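Local coordinates for Serine/threonine-protein acetyltransferase HopZ1a (Pseudomonas syringae pv. syringae, PDB 5KLP) that transfers acetyl groups from acetyl-CoA to serine, threonine and lysine residues of proteins, disrupting the host microtubule network and immunity, with inositol hexakisphosphate as cofactor, at residues S223-R228 against G252-P257; G232-E235 against S241-H244; A282-S287 against S291-L296; V297-A302 against S322-G327. The protein carries 10 engineered substitutions. All coordinates share one frame; numbering follows the deposited sequence.

Interaction 1 of 4, residues S223-R228 against G252-P257; sequences SESRAR and GADVLP
The carboxylate oxygen OD2 of D254 is gripped from two directions by S225 and R228. R228 NH1 comes to 2.6 Å from D254 OD2 in a salt bridge. The oxygen lies in the guanidinium plane, but the nitrogen meets it from above the carboxylate plane, with the two planes turned 58° apart. S225 OG donates to the anti lone pair of the same D254 OD2 at 2.7 Å, so the charged donor and the neutral one use different sides of the acceptor. The other oxygen, OD1, is taken by a salt bridge to R276, and an aspartate suits this place because each oxygen can serve its own partners. This joins the chain around helix 222-225 and the helical turn after it to the short, weakly bonded helix 252-255, which follows directly on strand 248-251, an outermost strand of the mixed central sheet. Small and buried, S225 brings its hydroxyl close to the sheet, where OG also bonds to the backbone N of F251. From an exposed position R228 reaches over on an extended chain, and E224 O lies 3.7 Å above the guanidinium plane, displaced toward its edge. Apolar contact is slight: S225 CB and D254 CB are 3.9 Å apart.

Interaction 2 of 4, residues G232-E235 against S241-H244; sequences GALE and SVMH
V242 meets both L234 and E235 with one methyl group. V242 CG2 lies 3.9 Å from L234 CD2, an apolar contact made by branch ends. The same V242 CG2 also stands 3.9 Å from E235 CG, so the aliphatic part of the glutamate serves as hydrocarbon while its carboxylate is sent further along. V242 CG1 adds a looser touch, 4.2 Å from L234 CG. A beta-branched valine fits here, since it offers two methyls to a helix surface from a short stem. With CG anti to its carbonyl carbon (chi1 -71°) and the chain extended beyond it, E235 carries its carboxylate past V242 towards the backbone of M243, a selenomethionine. Water 1 closes that gap: it donates to E235 OE2 at 2.6 Å and accepts from M243 N at 2.9 Å. The carboxylate is held further by a salt bridge from OE2 to R226, which probably helps keep it charged and fixed in direction. N159 of helix 153-167 bonds to V242 O and H244 N, tying the loop to that helix. Helix 230-238 and the loop leading to strand 248-251 are thereby packed together at the surface, with L234 also touching L155, and M243 touching L162, on helix 153-167.

Interaction 3 of 4, residues A282-S287 against S291-L296; sequences AGRVNS and SEAENL. With IHP (inositol hexakisphosphate), chain D.
R284 swings its CG opposite its backbone N (chi1 -178°) and continues fully extended, which lays the guanidinium flat over A293. A293 CA sits 3.5 Å above the centre of that plane, and R284 NH1 is 3.4 Å from A293 CB; a residue as small as alanine allows so close an approach. N286 instead tucks CG between its own N and carbonyl carbon (chi1 67°), which brings its amide O and N to the opposing backbone. There both ends act, though weakly: N286 OD1 accepts from E294 N at 3.2 Å, and N286 ND2 donates to E292 O at 3.3 Å. The shortest direct hydrogen bond between the two segments is V285 N to E294 O, 2.7 Å long and nearly straight at 172°. Water 2 links G283 O to L296 N, at the start of helix 296-302, where N295 is the N-cap through its bond to Q298 N. Outside partners take the charges: E288 pairs with R284, and R22 with E294. V285 CG1 packs 4.0 Å from L296 CD1. S287 N donates to inositol hexakisphosphate O35 at 2.9 Å, so this irregular loop, doubling back on itself, contributes N286 and S287 to the cofactor pocket, which K262 and H290 also line.

Interaction 4 of 4, residues V297-A302 against S322-G327; sequences VQRNQA and SASIDG. With IHP (inositol hexakisphosphate), chain D.
R299 and S324 carry the hydrogen bonding across this buried contact. R299 NH2 donates to S324 OG at 2.9 Å, with the hydroxyl near the guanidinium plane, and R299 NE adds a weak bond to the same S324 OG at 3.3 Å. S324, held in turn by a bond between its OG and H263 ND1, probably helps to position the arginine from a second shell. The ionic side belongs to inositol hexakisphosphate. R299 NH1 reaches its O34 at 2.7 Å (168°) and R299 NH2 its O24 at 2.8 Å, a two-pronged grip on one phosphate whose phosphorus P4 lies in the guanidinium plane. An arginine is apt here because neighbouring edges of one flat group bind serine and phosphate at once; its extended chain (chi1 179°) spans the distance from helix 296-302. That helix meets the start of helix 324-340, entered through an ST turn in which S324 N donates to S322 OG at 3.2 Å. R22, close to R299 NH1, is another inositol hexakisphosphate-binding residue, while E294 touches R299. Van der Waals contact comes from N300 and S322: N300 ND2 rests 3.4 Å from S322 CB, the small serine admitting the amide, and N300 also packs on L267 of helix 267-274.

In the fold
Interactions 1 and 2 share one region beside the central sheet, about 15 Å apart between centres, and a salt bridge from R226 to E235 ties them. Interaction 1 is partly buried and ionic, while interaction 2 lies at the surface and depends on methyl contacts and a bridging water. Interactions 3 and 4 form the other group, about 13 Å apart between centres and both touching inositol hexakisphosphate. Interaction 3 is a partly buried loop pair bound by backbone and amide hydrogen bonds, with an arginine laid over an alanine; interaction 4 is wholly buried and joins helix 296-302 to the start of helix 324-340 through an arginine-serine bond. E294 packs against R299 and A302 where they meet.

Interaction 1 of 4, residues S223-R228 against G252-P257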
# COMPACT_ATOMS: atom_id res chain seq x y z
N SER A 223 -8.68 17.85 -9.73
CA SER A 223 -9.20 19.19 -9.46
C SER A 223 -10.08 19.27 -8.20
O SER A 223 -10.15 20.33 -7.58
CB SER A 223 -10.00 19.68 -10.67
OG SER A 223 -11.06 18.80 -10.97
N GLU A 224 -10.75 18.18 -7.83
CA GLU A 224 -11.50 18.14 -6.55
C GLU A 224 -10.83 17.24 -5.50
O GLU A 224 -10.92 17.49 -4.30
CB GLU A 224 -12.94 17.68 -6.77
CG GLU A 224 -13.07 16.37 -7.52
CD GLU A 224 -13.71 16.55 -8.88
OE1 GLU A 224 -13.97 17.71 -9.27
OE2 GLU A 224 -13.94 15.52 -9.56
N SER A 225 -10.18 16.17 -5.95
CA SER A 225 -9.71 15.13 -5.04
C SER A 225 -8.48 15.56 -4.23
O SER A 225 -8.35 15.20 -3.06
CB SER A 225 -9.38 13.85 -5.83
OG SER A 225 -9.08 12.78 -4.95
N ARG A 226 -7.60 16.33 -4.85
CA ARG A 226 -6.36 16.76 -4.19
C ARG A 226 -6.66 17.56 -2.92
O ARG A 226 -5.98 17.42 -1.91
CB ARG A 226 -5.51 17.58 -5.16
CG ARG A 226 -4.18 18.05 -4.60
CD ARG A 226 -3.30 18.55 -5.74
NE ARG A 226 -2.03 19.06 -5.27
CZ ARG A 226 -0.87 18.86 -5.88
NH1 ARG A 226 -0.83 18.14 -7.00
NH2 ARG A 226 0.25 19.36 -5.37
N ALA A 227 -7.71 18.38 -2.98
CA ALA A 227 -8.12 19.21 -1.85
C ALA A 227 -8.61 18.37 -0.66
O ALA A 227 -8.66 18.85 0.47
CB ALA A 227 -9.21 20.21 -2.29
N ARG A 228 -8.99 17.12 -0.92
CA ARG A 228 -9.49 16.23 0.12
C ARG A 228 -8.37 15.49 0.87
O ARG A 228 -8.62 14.80 1.85
CB ARG A 228 -10.45 15.19 -0.50
CG ARG A 228 -11.74 15.79 -1.06
CD ARG A 228 -12.46 14.79 -1.97
NE ARG A 228 -13.57 15.42 -2.69
CZ ARG A 228 -13.96 15.10 -3.91
NH1 ARG A 228 -13.35 14.13 -4.59
NH2 ARG A 228 -14.99 15.74 -4.47
N GLY A 252 -7.49 8.40 -2.28
CA GLY A 252 -7.64 7.03 -2.77
C GLY A 252 -9.02 6.65 -3.27
O GLY A 252 -9.15 6.10 -4.37
N ALA A 253 -10.06 6.93 -2.49
CA ALA A 253 -11.42 6.53 -2.85
C ALA A 253 -11.90 7.17 -4.15
O ALA A 253 -12.78 6.63 -4.81
CB ALA A 253 -12.39 6.86 -1.73
N ASP A 254 -11.32 8.31 -4.52
CA ASP A 254 -11.74 9.00 -5.74
C ASP A 254 -11.22 8.34 -7.01
O ASP A 254 -11.86 8.45 -8.05
CB ASP A 254 -11.29 10.47 -5.71
CG ASP A 254 -12.11 11.30 -4.75
OD1 ASP A 254 -13.31 10.99 -4.57
OD2 ASP A 254 -11.57 12.26 -4.16
N VAL A 255 -10.08 7.67 -6.94
CA VAL A 255 -9.42 7.17 -8.15
C VAL A 255 -9.04 5.69 -8.13
O VAL A 255 -8.63 5.15 -9.16
CB VAL A 255 -8.14 7.98 -8.45
CG1 VAL A 255 -8.49 9.44 -8.72
CG2 VAL A 255 -7.15 7.87 -7.31
N LEU A 256 -9.16 5.03 -6.98
CA LEU A 256 -8.80 3.62 -6.84
C LEU A 256 -10.04 2.79 -6.52
O LEU A 256 -11.00 3.32 -5.98
CB LEU A 256 -7.75 3.45 -5.74
CG LEU A 256 -6.41 4.17 -5.92
CD1 LEU A 256 -5.51 3.92 -4.70
CD2 LEU A 256 -5.73 3.71 -7.20
N PRO A 257 -10.01 1.49 -6.84
CA PRO A 257 -11.12 0.60 -6.52
C PRO A 257 -11.23 0.31 -5.02
O PRO A 257 -10.28 0.54 -4.28
CB PRO A 257 -10.78 -0.70 -7.26
CG PRO A 257 -9.63 -0.38 -8.13
CD PRO A 257 -8.94 0.80 -7.58

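Interaction 2 of 4, residues G232-E235 against S241-H244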
# COMPACT_ATOMS: atom_id res chain seq x y z
N GLY A 232 -3.67 18.58 0.20
CA GLY A 232 -4.61 19.59 -0.25
C GLY A 232 -4.98 20.56 0.85
O GLY A 232 -5.09 21.78 0.61
N ALA A 233 -5.18 20.04 2.06
CA ALA A 233 -5.49 20.87 3.21
C ALA A 233 -4.36 21.85 3.46
O ALA A 233 -4.58 23.04 3.68
CB ALA A 233 -5.72 20.01 4.44
N LEU A 234 -3.13 21.34 3.42
CA LEU A 234 -1.97 22.17 3.70
C LEU A 234 -1.80 23.24 2.63
O LEU A 234 -1.50 24.40 2.93
CB LEU A 234 -0.71 21.31 3.82
CG LEU A 234 0.61 22.05 4.08
CD1 LEU A 234 0.46 22.88 5.34
CD2 LEU A 234 1.74 21.05 4.23
N GLU A 235 -2.02 22.86 1.37
CA GLU A 235 -1.94 23.81 0.27
C GLU A 235 -2.99 24.92 0.40
O GLU A 235 -2.67 26.10 0.19
CB GLU A 235 -2.11 23.09 -1.07
CG GLU A 235 -0.89 22.23 -1.41
CD GLU A 235 -1.09 21.36 -2.64
OE1 GLU A 235 -2.25 21.16 -3.06
OE2 GLU A 235 -0.08 20.87 -3.18
N SER A 241 3.23 26.62 -2.36
CA SER A 241 3.57 25.35 -2.98
C SER A 241 4.40 24.54 -1.97
O SER A 241 5.51 24.94 -1.60
CB SER A 241 4.31 25.56 -4.29
OG SER A 241 4.43 24.35 -5.02
N VAL A 242 3.88 23.41 -1.50
CA VAL A 242 4.59 22.66 -0.46
C VAL A 242 5.08 21.31 -0.97
O VAL A 242 5.87 20.63 -0.31
CB VAL A 242 3.72 22.45 0.79
CG1 VAL A 242 3.34 23.78 1.41
CG2 VAL A 242 2.48 21.66 0.44
N MSE A 243 4.60 20.92 -2.15
CA MSE A 243 5.10 19.73 -2.84
C MSE A 243 5.67 20.16 -4.19
O MSE A 243 5.13 21.07 -4.82
CB MSE A 243 3.99 18.70 -3.03
CG MSE A 243 4.43 17.50 -3.85
SE MSE A 243 3.11 16.04 -3.90
CE MSE A 243 1.99 16.66 -5.36
N HIS A 244 6.75 19.52 -4.64
CA HIS A 244 7.44 19.97 -5.85
C HIS A 244 6.46 20.08 -7.00
O HIS A 244 5.57 19.24 -7.15
CB HIS A 244 8.60 19.04 -6.19
CG HIS A 244 9.76 19.19 -5.26
ND1 HIS A 244 10.44 20.38 -5.12
CD2 HIS A 244 10.33 18.32 -4.39
CE1 HIS A 244 11.40 20.23 -4.22
NE2 HIS A 244 11.35 18.99 -3.76
O HOH W 1 2.22 22.12 -3.41

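Interaction 3 of 4, residues A282-S287 against S291-L296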
# COMPACT_ATOMS: atom_id res chain seq x y z
N ALA A 282 -19.23 1.11 -2.22
CA ALA A 282 -20.38 0.55 -1.52
C ALA A 282 -20.78 -0.86 -1.98
O ALA A 282 -21.77 -1.40 -1.51
CB ALA A 282 -21.58 1.49 -1.67
N GLY A 283 -20.02 -1.43 -2.91
CA GLY A 283 -20.36 -2.74 -3.43
C GLY A 283 -19.73 -3.89 -2.67
O GLY A 283 -19.19 -3.71 -1.59
N ARG A 284 -19.81 -5.07 -3.27
CA ARG A 284 -19.22 -6.28 -2.70
C ARG A 284 -17.70 -6.22 -2.69
O ARG A 284 -17.09 -5.81 -3.67
CB ARG A 284 -19.71 -7.50 -3.49
CG ARG A 284 -19.22 -8.83 -2.96
CD ARG A 284 -19.48 -9.98 -3.93
NE ARG A 284 -19.40 -11.27 -3.25
CZ ARG A 284 -20.38 -12.17 -3.22
NH1 ARG A 284 -21.52 -11.93 -3.84
NH2 ARG A 284 -20.20 -13.32 -2.57
N VAL A 285 -17.08 -6.63 -1.58
CA VAL A 285 -15.62 -6.60 -1.53
C VAL A 285 -14.98 -7.99 -1.44
O VAL A 285 -13.78 -8.12 -1.58
CB VAL A 285 -15.11 -5.74 -0.34
CG1 VAL A 285 -15.55 -4.28 -0.51
CG2 VAL A 285 -15.58 -6.30 0.99
N ASN A 286 -15.79 -9.03 -1.24
CA ASN A 286 -15.25 -10.38 -1.29
C ASN A 286 -15.57 -11.06 -2.62
O ASN A 286 -16.47 -10.64 -3.32
CB ASN A 286 -15.79 -11.23 -0.13
CG ASN A 286 -17.28 -11.50 -0.24
OD1 ASN A 286 -18.01 -10.76 -0.89
ND2 ASN A 286 -17.72 -12.59 0.37
N SER A 287 -14.83 -12.11 -2.97
CA SER A 287 -15.03 -12.74 -4.27
C SER A 287 -16.40 -13.42 -4.35
O SER A 287 -16.99 -13.77 -3.32
CB SER A 287 -13.92 -13.75 -4.56
OG SER A 287 -13.98 -14.84 -3.65
N SER A 291 -20.67 -17.60 -0.65
CA SER A 291 -22.13 -17.62 -0.67
C SER A 291 -22.72 -16.23 -0.35
O SER A 291 -23.41 -15.64 -1.20
CB SER A 291 -22.66 -18.66 0.29
OG SER A 291 -21.86 -18.71 1.47
N GLU A 292 -22.44 -15.71 0.84
CA GLU A 292 -22.98 -14.41 1.23
C GLU A 292 -21.99 -13.28 0.92
O GLU A 292 -20.81 -13.33 1.28
CB GLU A 292 -23.37 -14.42 2.72
CG GLU A 292 -23.12 -13.10 3.48
CD GLU A 292 -23.82 -13.04 4.84
OE1 GLU A 292 -24.76 -13.83 5.07
OE2 GLU A 292 -23.45 -12.17 5.67
N ALA A 293 -22.49 -12.27 0.22
CA ALA A 293 -21.70 -11.09 -0.10
C ALA A 293 -21.32 -10.31 1.15
O ALA A 293 -21.99 -10.38 2.18
CB ALA A 293 -22.44 -10.20 -1.07
N GLU A 294 -20.25 -9.54 1.03
CA GLU A 294 -19.73 -8.77 2.14
C GLU A 294 -19.32 -7.40 1.61
O GLU A 294 -18.61 -7.31 0.60
CB GLU A 294 -18.54 -9.51 2.77
CG GLU A 294 -17.87 -8.79 3.92
CD GLU A 294 -16.88 -9.69 4.65
OE1 GLU A 294 -15.89 -10.16 4.04
OE2 GLU A 294 -17.08 -9.90 5.87
N ASN A 295 -19.80 -6.34 2.25
CA ASN A 295 -19.36 -5.00 1.87
C ASN A 295 -18.31 -4.49 2.85
O ASN A 295 -17.97 -5.17 3.82
CB ASN A 295 -20.55 -4.03 1.78
CG ASN A 295 -21.28 -3.83 3.10
OD1 ASN A 295 -20.68 -3.77 4.17
ND2 ASN A 295 -22.61 -3.70 3.02
N LEU A 296 -17.81 -3.29 2.59
CA LEU A 296 -16.72 -2.72 3.36
C LEU A 296 -17.02 -2.62 4.86
O LEU A 296 -16.18 -2.93 5.70
CB LEU A 296 -16.38 -1.35 2.79
CG LEU A 296 -14.95 -0.83 2.81
CD1 LEU A 296 -13.96 -1.89 2.30
CD2 LEU A 296 -14.90 0.43 1.95
C1 IHP D . -6.99 -14.22 -1.50
C2 IHP D . -6.74 -12.78 -0.85
C3 IHP D . -7.54 -12.26 0.40
C4 IHP D . -8.69 -13.25 0.90
C5 IHP D . -9.22 -14.28 -0.08
C6 IHP D . -7.99 -15.03 -0.57
O11 IHP D . -7.35 -14.16 -2.75
P1 IHP D . -6.65 -14.81 -4.15
O21 IHP D . -6.76 -13.82 -5.30
O31 IHP D . -7.38 -16.10 -4.54
O41 IHP D . -5.18 -15.17 -4.00
O12 IHP D . -6.62 -11.78 -1.79
P2 IHP D . -5.13 -11.01 -1.90
O22 IHP D . -4.03 -12.04 -2.25
O32 IHP D . -5.08 -9.87 -2.93
O42 IHP D . -4.75 -10.47 -0.50
O13 IHP D . -8.02 -11.13 0.06
P3 IHP D . -7.85 -9.53 0.59
O23 IHP D . -6.46 -8.89 0.56
O33 IHP D . -8.69 -8.97 -0.56
O43 IHP D . -8.50 -9.25 1.94
O14 IHP D . -9.72 -12.58 1.44
P4 IHP D . -9.89 -12.39 3.04
O24 IHP D . -8.99 -11.28 3.58
O34 IHP D . -11.36 -12.09 3.43
O44 IHP D . -9.51 -13.68 3.79
O15 IHP D . -10.07 -13.84 -1.02
P5 IHP D . -11.72 -14.27 -1.07
O25 IHP D . -12.15 -14.94 0.24
O35 IHP D . -12.62 -13.01 -1.26
O45 IHP D . -12.04 -15.25 -2.21
O16 IHP D . -8.34 -16.18 -1.15
P6 IHP D . -7.47 -17.56 -1.07
O26 IHP D . -6.83 -17.71 0.31
O36 IHP D . -8.36 -18.79 -1.34
O46 IHP D . -6.37 -17.58 -2.13
O HOH W 2 -18.72 -1.88 0.29
O HOH W 3 -22.99 -14.59 -4.01
O HOH W 4 -15.88 -13.35 2.67

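Interaction 4 of 4, residues V297-A302 against S322-G327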
# COMPACT_ATOMS: atom_id res chain seq x y z
N VAL A 297 -18.22 -2.16 5.22
CA VAL A 297 -18.55 -2.06 6.64
C VAL A 297 -18.66 -3.45 7.29
O VAL A 297 -18.18 -3.66 8.40
CB VAL A 297 -19.84 -1.26 6.85
CG1 VAL A 297 -20.36 -1.47 8.25
CG2 VAL A 297 -19.56 0.23 6.59
N GLN A 298 -19.26 -4.40 6.59
CA GLN A 298 -19.41 -5.74 7.14
C GLN A 298 -18.05 -6.39 7.34
O GLN A 298 -17.82 -7.07 8.34
CB GLN A 298 -20.28 -6.61 6.23
CG GLN A 298 -21.75 -6.18 6.21
CD GLN A 298 -22.52 -6.85 5.10
OE1 GLN A 298 -21.98 -7.11 4.03
NE2 GLN A 298 -23.79 -7.15 5.36
N ARG A 299 -17.15 -6.16 6.40
CA ARG A 299 -15.81 -6.70 6.52
C ARG A 299 -15.10 -6.12 7.73
O ARG A 299 -14.54 -6.86 8.55
CB ARG A 299 -14.98 -6.44 5.25
CG ARG A 299 -13.58 -6.98 5.42
CD ARG A 299 -12.65 -6.73 4.24
NE ARG A 299 -11.36 -7.28 4.61
CZ ARG A 299 -10.99 -8.55 4.42
NH1 ARG A 299 -11.80 -9.41 3.82
NH2 ARG A 299 -9.79 -8.95 4.83
N ASN A 300 -15.17 -4.80 7.86
CA ASN A 300 -14.54 -4.11 8.97
C ASN A 300 -15.02 -4.66 10.31
O ASN A 300 -14.22 -4.92 11.21
CB ASN A 300 -14.82 -2.60 8.90
CG ASN A 300 -13.99 -1.81 9.91
OD1 ASN A 300 -14.30 -1.80 11.10
ND2 ASN A 300 -12.95 -1.14 9.43
N GLN A 301 -16.33 -4.86 10.42
CA GLN A 301 -16.90 -5.41 11.65
C GLN A 301 -16.49 -6.87 11.89
O GLN A 301 -16.33 -7.29 13.03
CB GLN A 301 -18.42 -5.30 11.65
CG GLN A 301 -18.90 -3.87 11.92
CD GLN A 301 -18.78 -3.47 13.39
OE1 GLN A 301 -18.22 -4.20 14.21
NE2 GLN A 301 -19.29 -2.29 13.71
N ALA A 302 -16.31 -7.63 10.82
CA ALA A 302 -15.93 -9.03 10.97
C ALA A 302 -14.52 -9.14 11.56
O ALA A 302 -14.19 -10.13 12.22
CB ALA A 302 -16.02 -9.77 9.64
N SER A 322 -10.42 -2.38 13.09
CA SER A 322 -10.34 -3.60 12.30
C SER A 322 -8.89 -4.11 12.26
O SER A 322 -7.98 -3.37 11.89
CB SER A 322 -10.84 -3.37 10.88
OG SER A 322 -10.46 -4.45 10.03
N ALA A 323 -8.69 -5.37 12.64
CA ALA A 323 -7.36 -5.97 12.55
C ALA A 323 -7.20 -6.75 11.25
O ALA A 323 -6.37 -7.65 11.16
CB ALA A 323 -7.11 -6.89 13.74
N SER A 324 -7.98 -6.39 10.24
CA SER A 324 -7.89 -7.03 8.93
C SER A 324 -6.46 -7.11 8.35
O SER A 324 -6.09 -8.12 7.76
CB SER A 324 -8.82 -6.31 7.94
OG SER A 324 -8.78 -6.92 6.66
N ILE A 325 -5.68 -6.04 8.50
CA ILE A 325 -4.33 -6.01 7.92
C ILE A 325 -3.43 -7.03 8.62
O ILE A 325 -2.52 -7.60 8.00
CB ILE A 325 -3.68 -4.60 7.98
CG1 ILE A 325 -2.46 -4.53 7.07
CG2 ILE A 325 -3.29 -4.23 9.42
CD1 ILE A 325 -2.74 -4.79 5.59
N ASP A 326 -3.71 -7.28 9.89
CA ASP A 326 -2.95 -8.29 10.65
C ASP A 326 -3.31 -9.68 10.14
O ASP A 326 -2.48 -10.59 10.14
CB ASP A 326 -3.24 -8.11 12.14
CG ASP A 326 -2.89 -6.70 12.63
OD1 ASP A 326 -1.75 -6.22 12.38
OD2 ASP A 326 -3.78 -6.03 13.19
N GLY A 327 -4.55 -9.82 9.66
CA GLY A 327 -4.98 -11.04 9.00
C GLY A 327 -4.25 -11.24 7.67
O GLY A 327 -3.87 -12.35 7.33
C1 IHP D . -6.99 -14.22 -1.50
C2 IHP D . -6.74 -12.78 -0.85
C3 IHP D . -7.54 -12.26 0.40
C4 IHP D . -8.69 -13.25 0.90
C5 IHP D . -9.22 -14.28 -0.08
C6 IHP D . -7.99 -15.03 -0.57
O11 IHP D . -7.35 -14.16 -2.75
P1 IHP D . -6.65 -14.81 -4.15
O21 IHP D . -6.76 -13.82 -5.30
O31 IHP D . -7.38 -16.10 -4.54
O41 IHP D . -5.18 -15.17 -4.00
O12 IHP D . -6.62 -11.78 -1.79
P2 IHP D . -5.13 -11.01 -1.90
O22 IHP D . -4.03 -12.04 -2.25
O32 IHP D . -5.08 -9.87 -2.93
O42 IHP D . -4.75 -10.47 -0.50
O13 IHP D . -8.02 -11.13 0.06
P3 IHP D . -7.85 -9.53 0.59
O23 IHP D . -6.46 -8.89 0.56
O33 IHP D . -8.69 -8.97 -0.56
O43 IHP D . -8.50 -9.25 1.94
O14 IHP D . -9.72 -12.58 1.44
P4 IHP D . -9.89 -12.39 3.04
O24 IHP D . -8.99 -11.28 3.58
O34 IHP D . -11.36 -12.09 3.43
O44 IHP D . -9.51 -13.68 3.79
O15 IHP D . -10.07 -13.84 -1.02
P5 IHP D . -11.72 -14.27 -1.07
O25 IHP D . -12.15 -14.94 0.24
O35 IHP D . -12.62 -13.01 -1.26
O45 IHP D . -12.04 -15.25 -2.21
O16 IHP D . -8.34 -16.18 -1.15
P6 IHP D . -7.47 -17.56 -1.07
O26 IHP D . -6.83 -17.71 0.31
O36 IHP D . -8.36 -18.79 -1.34
O46 IHP D . -6.37 -17.58 -2.13